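PDB 3UMB: dehalogenase-like hydrolase from Ralstonia solanacearum, which probably catalyses the hydrolytic dehalogenation of small (S)-2-haloalkanoic acids to the corresponding (R)-2-hydroxy acids, releasing a halide ion. Local coordinates for residues A[26-31]-A[89-94]; A[71-76]-A[81-86]; A[162-167]-A[173-178]. One frame throughout, in Å; residues are numbered along the deposited sequence.

Interaction 1: residues A[26-31]-A[89-94]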
loop_
_atom_site.group_PDB
_atom_site.type_symbol
_atom_site.label_atom_id
_atom_site.label_comp_id
_atom_site.label_asym_id
_atom_site.label_seq_id
_atom_site.Cartn_x
_atom_site.Cartn_y
_atom_site.Cartn_z
ATOM N N GLU A 26 -22.568 9.108 -1.476
ATOM C CA GLU A 26 -23.526 9.440 -2.544
ATOM C C GLU A 26 -24.471 10.555 -2.196
ATOM O O GLU A 26 -24.754 11.391 -3.032
ATOM C CB GLU A 26 -24.394 8.226 -2.906
ATOM C CG GLU A 26 -23.827 7.292 -3.986
ATOM C CD GLU A 26 -23.517 8.016 -5.324
ATOM O OE1 GLU A 26 -24.142 9.096 -5.583
ATOM O OE2 GLU A 26 -22.642 7.483 -6.090
ATOM N N GLN A 27 -24.990 10.574 -0.977
ATOM C CA GLN A 27 -26.012 11.551 -0.647
ATOM C C GLN A 27 -25.434 12.931 -0.454
ATOM O O GLN A 27 -26.138 13.925 -0.677
ATOM C CB GLN A 27 -26.779 11.140 0.628
ATOM C CG GLN A 27 -28.016 12.031 0.974
ATOM C CD GLN A 27 -27.663 13.439 1.522
ATOM O OE1 GLN A 27 -26.621 13.632 2.166
ATOM N NE2 GLN A 27 -28.545 14.419 1.268
ATOM N N LEU A 28 -24.197 13.022 0.028
ATOM C CA LEU A 28 -23.593 14.336 0.233
ATOM C C LEU A 28 -22.941 14.831 -1.068
ATOM O O LEU A 28 -22.752 16.035 -1.241
ATOM C CB LEU A 28 -22.553 14.293 1.355
ATOM C CG LEU A 28 -23.009 13.942 2.787
ATOM C CD1 LEU A 28 -22.072 12.888 3.397
ATOM C CD2 LEU A 28 -23.143 15.183 3.727
ATOM N N PHE A 29 -22.618 13.875 -1.947
ATOM C CA PHE A 29 -21.799 14.078 -3.139
ATOM C C PHE A 29 -22.409 13.271 -4.261
ATOM O O PHE A 29 -21.951 12.154 -4.554
ATOM C CB PHE A 29 -20.362 13.607 -2.891
ATOM C CG PHE A 29 -19.683 14.344 -1.785
ATOM C CD1 PHE A 29 -19.690 15.730 -1.758
ATOM C CD2 PHE A 29 -19.029 13.658 -0.776
ATOM C CE1 PHE A 29 -19.066 16.429 -0.715
ATOM C CE2 PHE A 29 -18.373 14.345 0.254
ATOM C CZ PHE A 29 -18.388 15.729 0.294
ATOM N N PRO A 30 -23.462 13.825 -4.883
ATOM C CA PRO A 30 -24.238 13.070 -5.845
ATOM C C PRO A 30 -23.418 12.761 -7.104
ATOM O O PRO A 30 -22.710 13.637 -7.631
ATOM C CB PRO A 30 -25.414 13.998 -6.155
ATOM C CG PRO A 30 -25.376 15.074 -5.139
ATOM C CD PRO A 30 -23.961 15.198 -4.732
ATOM N N GLY A 31 -23.519 11.511 -7.544
ATOM C CA GLY A 31 -22.700 10.974 -8.619
ATOM C C GLY A 31 -21.256 10.577 -8.263
ATOM O O GLY A 31 -20.572 10.026 -9.105
ATOM N N ALA A 89 -17.555 15.655 9.438
ATOM C CA ALA A 89 -18.156 15.117 10.668
ATOM C C ALA A 89 -19.185 14.033 10.328
ATOM O O ALA A 89 -19.138 12.944 10.858
ATOM C CB ALA A 89 -18.760 16.245 11.541
ATOM N N THR A 90 -20.064 14.285 9.380
ATOM C CA THR A 90 -21.105 13.310 9.027
ATOM C C THR A 90 -20.575 11.988 8.560
ATOM O O THR A 90 -21.184 10.941 8.806
ATOM C CB THR A 90 -22.019 13.832 7.903
ATOM O OG1 THR A 90 -22.688 15.003 8.354
ATOM C CG2 THR A 90 -23.065 12.787 7.516
ATOM N N LEU A 91 -19.464 12.011 7.831
ATOM C CA LEU A 91 -18.990 10.762 7.215
ATOM C C LEU A 91 -18.210 9.978 8.222
ATOM O O LEU A 91 -18.235 8.771 8.214
ATOM C CB LEU A 91 -18.155 11.016 5.957
ATOM C CG LEU A 91 -18.991 11.183 4.678
ATOM C CD1 LEU A 91 -18.063 11.496 3.501
ATOM C CD2 LEU A 91 -19.829 9.916 4.417
HETATM N N MSE A 92 -17.501 10.704 9.071
HETATM C CA MSE A 92 -16.765 10.123 10.184
HETATM C C MSE A 92 -17.754 9.480 11.217
HETATM O O MSE A 92 -17.602 8.282 11.524
HETATM C CB MSE A 92 -15.766 11.164 10.778
HETATM C CG MSE A 92 -14.450 11.471 9.868
HETATM SE SE MSE A 92 -13.697 9.861 9.000
HETATM C CE MSE A 92 -12.840 9.094 10.639
ATOM N N ARG A 93 -18.792 10.208 11.658
ATOM C CA ARG A 93 -19.900 9.605 12.433
ATOM C C ARG A 93 -20.349 8.310 11.824
ATOM O O ARG A 93 -20.428 7.275 12.482
ATOM C CB ARG A 93 -21.133 10.518 12.498
ATOM C CG ARG A 93 -20.954 11.735 13.403
ATOM C CD ARG A 93 -22.268 12.434 13.750
ATOM N NE ARG A 93 -22.534 13.635 12.943
ATOM C CZ ARG A 93 -22.020 14.855 13.153
ATOM N NH1 ARG A 93 -21.153 15.091 14.144
ATOM N NH2 ARG A 93 -22.367 15.857 12.343
ATOM N N GLU A 94 -20.638 8.359 10.538
ATOM C CA GLU A 94 -21.037 7.173 9.859
ATOM C C GLU A 94 -20.005 6.098 10.071
ATOM O O GLU A 94 -20.358 4.935 10.231
ATOM C CB GLU A 94 -21.210 7.439 8.370
ATOM C CG GLU A 94 -22.087 6.430 7.737
ATOM C CD GLU A 94 -23.539 6.648 8.047
ATOM O OE1 GLU A 94 -23.943 7.824 8.263
ATOM O OE2 GLU A 94 -24.266 5.634 8.066
#
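Leu28, near the end of helix 19-28, meets Leu91 of helix 85-96, and the two leucines point at each other tip to tip. Their CA atoms stand 9.1 Å apart, so the side chains do all the bridging. Followed outward, Leu28 first places CB over the centre of one face of the neighbouring Phe29 ring, 4.1 Å above its plane. CG then lies beside the backbone N and anti to the carbonyl carbon (chi1 -63°), on the side of the facing helix, and the second torsion, 133°, carries CD1 toward Leu91. This methyl does the main work: Leu28 CD1 packs 3.7 Å from Leu91 CG and 3.9 Å from Leu91 CD2, with a looser approach of 4.2 Å to Thr90 CG2. The other methyl, Leu28 CD2, stands back at 4.5 Å from Thr90 CG2. Phe29 adds a second, slighter point of contact, its CE2 reaching obliquely to 4.3 Å from Leu91 CD1. No hydrogen bond crosses the interface. Thr90 meets Leu28 through its methyl, while its OG1 is bonded to the carbonyl O of His86, one helical turn back. Both helices belong to the helical cap that L-2-haloacid dehalogenases carry beside their Rossmann-like core. With 142 Å² buried and only carbon meeting carbon, the direct contact between these segments is van der Waals and hydrophobic in character. Beyond this apolar patch, a salt bridge from Glu94 OE1 to Arg24 NE, a residue outside the two segments, adds a polar link between the same two helices.

Interaction 2: residues A[71-76]-A[81-86]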
loop_
_atom_site.group_PDB
_atom_site.type_symbol
_atom_site.label_atom_id
_atom_site.label_comp_id
_atom_site.label_asym_id
_atom_site.label_seq_id
_atom_site.Cartn_x
_atom_site.Cartn_y
_atom_site.Cartn_z
ATOM N N ALA A 71 -7.050 10.362 4.930
ATOM C CA ALA A 71 -7.363 9.723 3.653
ATOM C C ALA A 71 -8.634 10.333 3.055
ATOM O O ALA A 71 -8.722 10.513 1.838
ATOM C CB ALA A 71 -7.522 8.191 3.788
ATOM N N LEU A 72 -9.631 10.598 3.895
ATOM C CA LEU A 72 -10.903 11.134 3.415
ATOM C C LEU A 72 -10.707 12.531 2.817
ATOM O O LEU A 72 -11.289 12.865 1.785
ATOM C CB LEU A 72 -11.906 11.238 4.567
ATOM C CG LEU A 72 -13.205 12.017 4.270
ATOM C CD1 LEU A 72 -14.010 11.200 3.256
ATOM C CD2 LEU A 72 -13.980 12.289 5.531
ATOM N N ARG A 73 -9.944 13.347 3.540
ATOM C CA ARG A 73 -9.508 14.654 3.077
ATOM C C ARG A 73 -8.722 14.642 1.781
ATOM O O ARG A 73 -9.009 15.446 0.859
ATOM C CB ARG A 73 -8.666 15.340 4.128
ATOM C CG ARG A 73 -9.480 15.794 5.325
ATOM C CD ARG A 73 -8.645 16.444 6.419
ATOM N NE ARG A 73 -9.524 16.861 7.538
ATOM C CZ ARG A 73 -9.128 17.127 8.787
ATOM N NH1 ARG A 73 -7.853 17.022 9.146
ATOM N NH2 ARG A 73 -10.021 17.485 9.695
ATOM N N TYR A 74 -7.702 13.780 1.688
ATOM C CA TYR A 74 -6.995 13.674 0.410
ATOM C C TYR A 74 -8.014 13.295 -0.691
ATOM O O TYR A 74 -8.023 13.893 -1.781
ATOM C CB TYR A 74 -5.866 12.651 0.428
ATOM C CG TYR A 74 -5.308 12.439 -0.947
ATOM C CD1 TYR A 74 -4.221 13.173 -1.379
ATOM C CD2 TYR A 74 -5.857 11.503 -1.800
ATOM C CE1 TYR A 74 -3.698 13.024 -2.643
ATOM C CE2 TYR A 74 -5.349 11.316 -3.083
ATOM C CZ TYR A 74 -4.253 12.110 -3.501
ATOM O OH TYR A 74 -3.708 11.994 -4.764
ATOM N N ALA A 75 -8.853 12.292 -0.424
ATOM C CA ALA A 75 -9.743 11.772 -1.495
ATOM C C ALA A 75 -10.706 12.891 -1.993
ATOM O O ALA A 75 -10.999 13.010 -3.174
ATOM C CB ALA A 75 -10.514 10.581 -1.010
ATOM N N CYS A 76 -11.152 13.743 -1.080
ATOM C CA CYS A 76 -12.082 14.802 -1.472
ATOM C C CYS A 76 -11.399 15.893 -2.299
ATOM O O CYS A 76 -11.977 16.313 -3.279
ATOM C CB CYS A 76 -12.804 15.376 -0.256
ATOM S SG CYS A 76 -14.111 14.229 0.322
ATOM N N LEU A 81 -14.398 17.441 -4.422
ATOM C CA LEU A 81 -15.638 17.439 -3.638
ATOM C C LEU A 81 -15.668 18.444 -2.463
ATOM O O LEU A 81 -14.692 18.538 -1.713
ATOM C CB LEU A 81 -15.867 16.034 -3.086
ATOM C CG LEU A 81 -15.801 14.893 -4.093
ATOM C CD1 LEU A 81 -15.975 13.547 -3.341
ATOM C CD2 LEU A 81 -16.853 15.056 -5.177
ATOM N N PRO A 82 -16.801 19.180 -2.278
ATOM C CA PRO A 82 -16.956 20.173 -1.189
ATOM C C PRO A 82 -17.084 19.626 0.274
ATOM O O PRO A 82 -18.162 19.686 0.889
ATOM C CB PRO A 82 -18.218 20.947 -1.598
ATOM C CG PRO A 82 -18.976 20.035 -2.421
ATOM C CD PRO A 82 -17.964 19.213 -3.183
ATOM N N LEU A 83 -15.961 19.156 0.819
ATOM C CA LEU A 83 -15.892 18.569 2.155
ATOM C C LEU A 83 -15.395 19.598 3.168
ATOM O O LEU A 83 -14.199 19.784 3.345
ATOM C CB LEU A 83 -14.961 17.342 2.167
ATOM C CG LEU A 83 -14.814 16.590 3.504
ATOM C CD1 LEU A 83 -15.679 15.315 3.505
ATOM C CD2 LEU A 83 -13.356 16.265 3.782
ATOM N N GLY A 84 -16.330 20.262 3.828
ATOM C CA GLY A 84 -16.001 21.090 4.983
ATOM C C GLY A 84 -16.367 20.345 6.274
ATOM O O GLY A 84 -16.621 19.145 6.254
ATOM N N ASN A 85 -16.433 21.074 7.384
ATOM C CA ASN A 85 -16.625 20.452 8.681
ATOM C C ASN A 85 -17.891 19.564 8.774
ATOM O O ASN A 85 -17.797 18.413 9.209
ATOM C CB ASN A 85 -16.573 21.504 9.792
ATOM C CG ASN A 85 -15.226 22.193 9.869
ATOM O OD1 ASN A 85 -14.176 21.536 9.883
ATOM N ND2 ASN A 85 -15.242 23.530 9.920
ATOM N N HIS A 86 -19.051 20.049 8.330
ATOM C CA HIS A 86 -20.270 19.244 8.472
ATOM C C HIS A 86 -20.121 17.940 7.707
ATOM O O HIS A 86 -20.321 16.892 8.298
ATOM C CB HIS A 86 -21.575 19.986 8.059
ATOM C CG HIS A 86 -22.790 19.091 8.015
ATOM N ND1 HIS A 86 -23.581 18.841 9.122
ATOM C CD2 HIS A 86 -23.325 18.357 7.002
ATOM C CE1 HIS A 86 -24.560 18.010 8.793
ATOM N NE2 HIS A 86 -24.421 17.690 7.515
#
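Cys76, in the last turns of helix 64-78, accepts a hydrogen bond at its carbonyl O from Leu81 N (2.9 Å, N-H...O angle 165°), a nearly straight link that ties the segment 81-86 back to the helix it has just left. The chain then makes an inverse gamma turn centred on Pro82, with Leu83 N bonded to Leu81 O, and the side chains of Leu81 and Leu83 both start toward the helix. Leu83 is the main one. Its CG is anti to the backbone N (chi1 -178°), which carries the branch to the sulfur of Cys76: Leu83 CB and CD1 each lie 3.7 Å from Cys76 SG. Farther out, Leu83 CD1 meets Leu72 CD2 at 4.0 Å, the two leucines crossing obliquely, while Leu83 CD2 touches Arg73 CG at 4.2 Å with the side chains roughly perpendicular. Leu81 adds its CD1 on the sulfur, 4.2 Å from Cys76 SG. Arg73 offers only its aliphatic part here; its guanidinium forms a salt bridge with Glu88 on helix 85-96. Between the segments, Ala77 and Asn80 bind a magnesium ion. The chemistry is therefore that of a short helix-to-helix connection: one backbone bond joins the two ends of the connection, and the buried sulfur of Cys76, touched by carbons of Leu81 and Leu83, forms the apolar seat on which the returning loop packs.

Interaction 3: residues A[162-167]-A[173-178]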
loop_
_atom_site.group_PDB
_atom_site.type_symbol
_atom_site.label_atom_id
_atom_site.label_comp_id
_atom_site.label_asym_id
_atom_site.label_seq_id
_atom_site.Cartn_x
_atom_site.Cartn_y
_atom_site.Cartn_z
ATOM N N ALA A 162 1.474 -10.321 16.208
ATOM C CA ALA A 162 1.883 -10.906 17.459
ATOM C C ALA A 162 0.956 -10.601 18.608
ATOM O O ALA A 162 1.007 -11.319 19.590
ATOM C CB ALA A 162 3.305 -10.532 17.840
ATOM N N LEU A 163 0.138 -9.565 18.514
ATOM C CA LEU A 163 -0.754 -9.243 19.617
ATOM C C LEU A 163 -1.687 -10.427 19.983
ATOM O O LEU A 163 -2.032 -10.593 21.148
ATOM C CB LEU A 163 -1.571 -7.933 19.377
ATOM C CG LEU A 163 -0.844 -6.574 19.390
ATOM C CD1 LEU A 163 -1.681 -5.449 18.748
ATOM C CD2 LEU A 163 -0.413 -6.181 20.777
ATOM N N ALA A 164 -2.084 -11.244 19.015
ATOM C CA ALA A 164 -3.156 -12.211 19.291
ATOM C C ALA A 164 -2.630 -13.446 20.007
ATOM O O ALA A 164 -3.188 -13.819 21.024
ATOM C CB ALA A 164 -3.943 -12.557 18.067
ATOM N N PRO A 165 -1.521 -14.037 19.544
ATOM C CA PRO A 165 -0.944 -15.061 20.410
ATOM C C PRO A 165 -0.748 -14.585 21.855
ATOM O O PRO A 165 -1.104 -15.331 22.774
ATOM C CB PRO A 165 0.361 -15.390 19.725
ATOM C CG PRO A 165 -0.011 -15.229 18.247
ATOM C CD PRO A 165 -0.815 -13.969 18.254
ATOM N N ARG A 166 -0.284 -13.342 22.059
ATOM C CA ARG A 166 -0.018 -12.848 23.417
ATOM C C ARG A 166 -1.211 -12.811 24.255
ATOM O O ARG A 166 -1.166 -13.296 25.361
ATOM C CB ARG A 166 0.536 -11.430 23.467
ATOM C CG ARG A 166 2.037 -11.422 23.582
ATOM C CD ARG A 166 2.563 -10.225 24.405
ATOM N NE ARG A 166 2.233 -8.946 23.807
ATOM C CZ ARG A 166 2.632 -8.574 22.615
ATOM N NH1 ARG A 166 3.379 -9.386 21.872
ATOM N NH2 ARG A 166 2.326 -7.371 22.175
ATOM N N ALA A 167 -2.265 -12.159 23.766
ATOM C CA ALA A 167 -3.519 -12.033 24.530
ATOM C C ALA A 167 -4.189 -13.402 24.859
ATOM O O ALA A 167 -4.758 -13.556 25.929
ATOM C CB ALA A 167 -4.496 -11.130 23.812
ATOM N N ALA A 173 -0.155 -20.962 15.610
ATOM C CA ALA A 173 -0.658 -22.173 14.917
ATOM C C ALA A 173 -2.001 -22.650 15.447
ATOM O O ALA A 173 -2.768 -23.295 14.717
ATOM C CB ALA A 173 0.345 -23.289 14.965
ATOM N N GLN A 174 -2.309 -22.296 16.684
ATOM C CA GLN A 174 -3.548 -22.746 17.307
ATOM C C GLN A 174 -4.653 -21.686 17.321
ATOM O O GLN A 174 -5.681 -21.883 17.962
ATOM C CB GLN A 174 -3.254 -23.196 18.758
ATOM C CG GLN A 174 -2.297 -24.408 18.845
ATOM C CD GLN A 174 -1.808 -24.691 20.276
ATOM O OE1 GLN A 174 -2.477 -24.349 21.268
ATOM N NE2 GLN A 174 -0.629 -25.328 20.380
ATOM N N ILE A 175 -4.431 -20.553 16.664
ATOM C CA ILE A 175 -5.472 -19.532 16.516
ATOM C C ILE A 175 -5.925 -19.587 15.069
ATOM O O ILE A 175 -5.107 -19.716 14.164
ATOM C CB ILE A 175 -4.960 -18.124 16.914
ATOM C CG1 ILE A 175 -4.502 -18.138 18.383
ATOM C CG2 ILE A 175 -6.037 -17.052 16.719
ATOM C CD1 ILE A 175 -4.065 -16.779 18.943
ATOM N N LEU A 176 -7.240 -19.574 14.857
ATOM C CA LEU A 176 -7.780 -19.377 13.514
ATOM C C LEU A 176 -7.949 -17.875 13.286
ATOM O O LEU A 176 -8.676 -17.176 14.015
ATOM C CB LEU A 176 -9.107 -20.100 13.283
ATOM C CG LEU A 176 -9.686 -19.889 11.871
ATOM C CD1 LEU A 176 -8.776 -20.455 10.759
ATOM C CD2 LEU A 176 -11.090 -20.482 11.785
ATOM N N PHE A 177 -7.268 -17.401 12.250
ATOM C CA PHE A 177 -7.276 -15.995 11.908
ATOM C C PHE A 177 -8.209 -15.787 10.727
ATOM O O PHE A 177 -8.019 -16.363 9.656
ATOM C CB PHE A 177 -5.865 -15.538 11.560
ATOM C CG PHE A 177 -5.791 -14.082 11.273
ATOM C CD1 PHE A 177 -5.599 -13.173 12.300
ATOM C CD2 PHE A 177 -6.014 -13.603 9.976
ATOM C CE1 PHE A 177 -5.594 -11.793 12.025
ATOM C CE2 PHE A 177 -6.015 -12.254 9.694
ATOM C CZ PHE A 177 -5.783 -11.327 10.707
ATOM N N VAL A 178 -9.197 -14.928 10.923
ATOM C CA VAL A 178 -10.225 -14.653 9.929
ATOM C C VAL A 178 -10.187 -13.205 9.471
ATOM O O VAL A 178 -10.235 -12.285 10.286
ATOM C CB VAL A 178 -11.624 -14.933 10.516
ATOM C CG1 VAL A 178 -12.723 -14.640 9.465
ATOM C CG2 VAL A 178 -11.690 -16.384 11.021
#
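Ile175 sets CG1 beside its backbone N and anti to its carbonyl carbon (chi1 -60°), and the chain then runs extended to CD1 (chi2 -176°), so that this single methyl reaches the backbone of Ala164 and Pro165. CD1 approaches from over the face of the peptide joining those residues, as its nearly equal distances attest: 3.7 Å to Ala164 O, 3.8 Å to Ala164 C and 3.8 Å to Pro165 N. The proline nitrogen carries no hydrogen, and the methyl is no donor, so the contact is pure packing. Around the peptide, Ala164 CB lies 4.3 Å and Pro165 CD 4.4 Å from the same Ile175 CD1. All three touching residues are buried, although the shared surface is small at 97 Å². The contact joins helix 163-168 to the start of strand 175-179 in the Rossmann-like core. Ile175 also packs on Val8 of strand 6-9 and on Val170 in the connecting loop, while Pro165 rests on Phe193. The next residue, Leu176, packs against helix 219-227, and the strand itself runs parallel between strands 6-9 and 194-198.

Interactions 1 and 2 are neighbours in the helical cap, with centres 9 Å apart, and both draw on helix 85-96. In sequence, the segments of interaction 2 fall between those of interaction 1. They touch directly: Phe29 packs on Leu81, Pro82 and Leu83, and Leu91 packs on Leu72, so the two contacts form one continuous apolar region linking helices 19-28, 64-78 and 85-96. Interaction 3 follows later in the chain, about 36 Å from either centre and on the opposite side of the chain's centre, where a helix packs on the parallel sheet. The three thus sample both parts of the dehalogenase fold, an all-helical cap and an alpha/beta core.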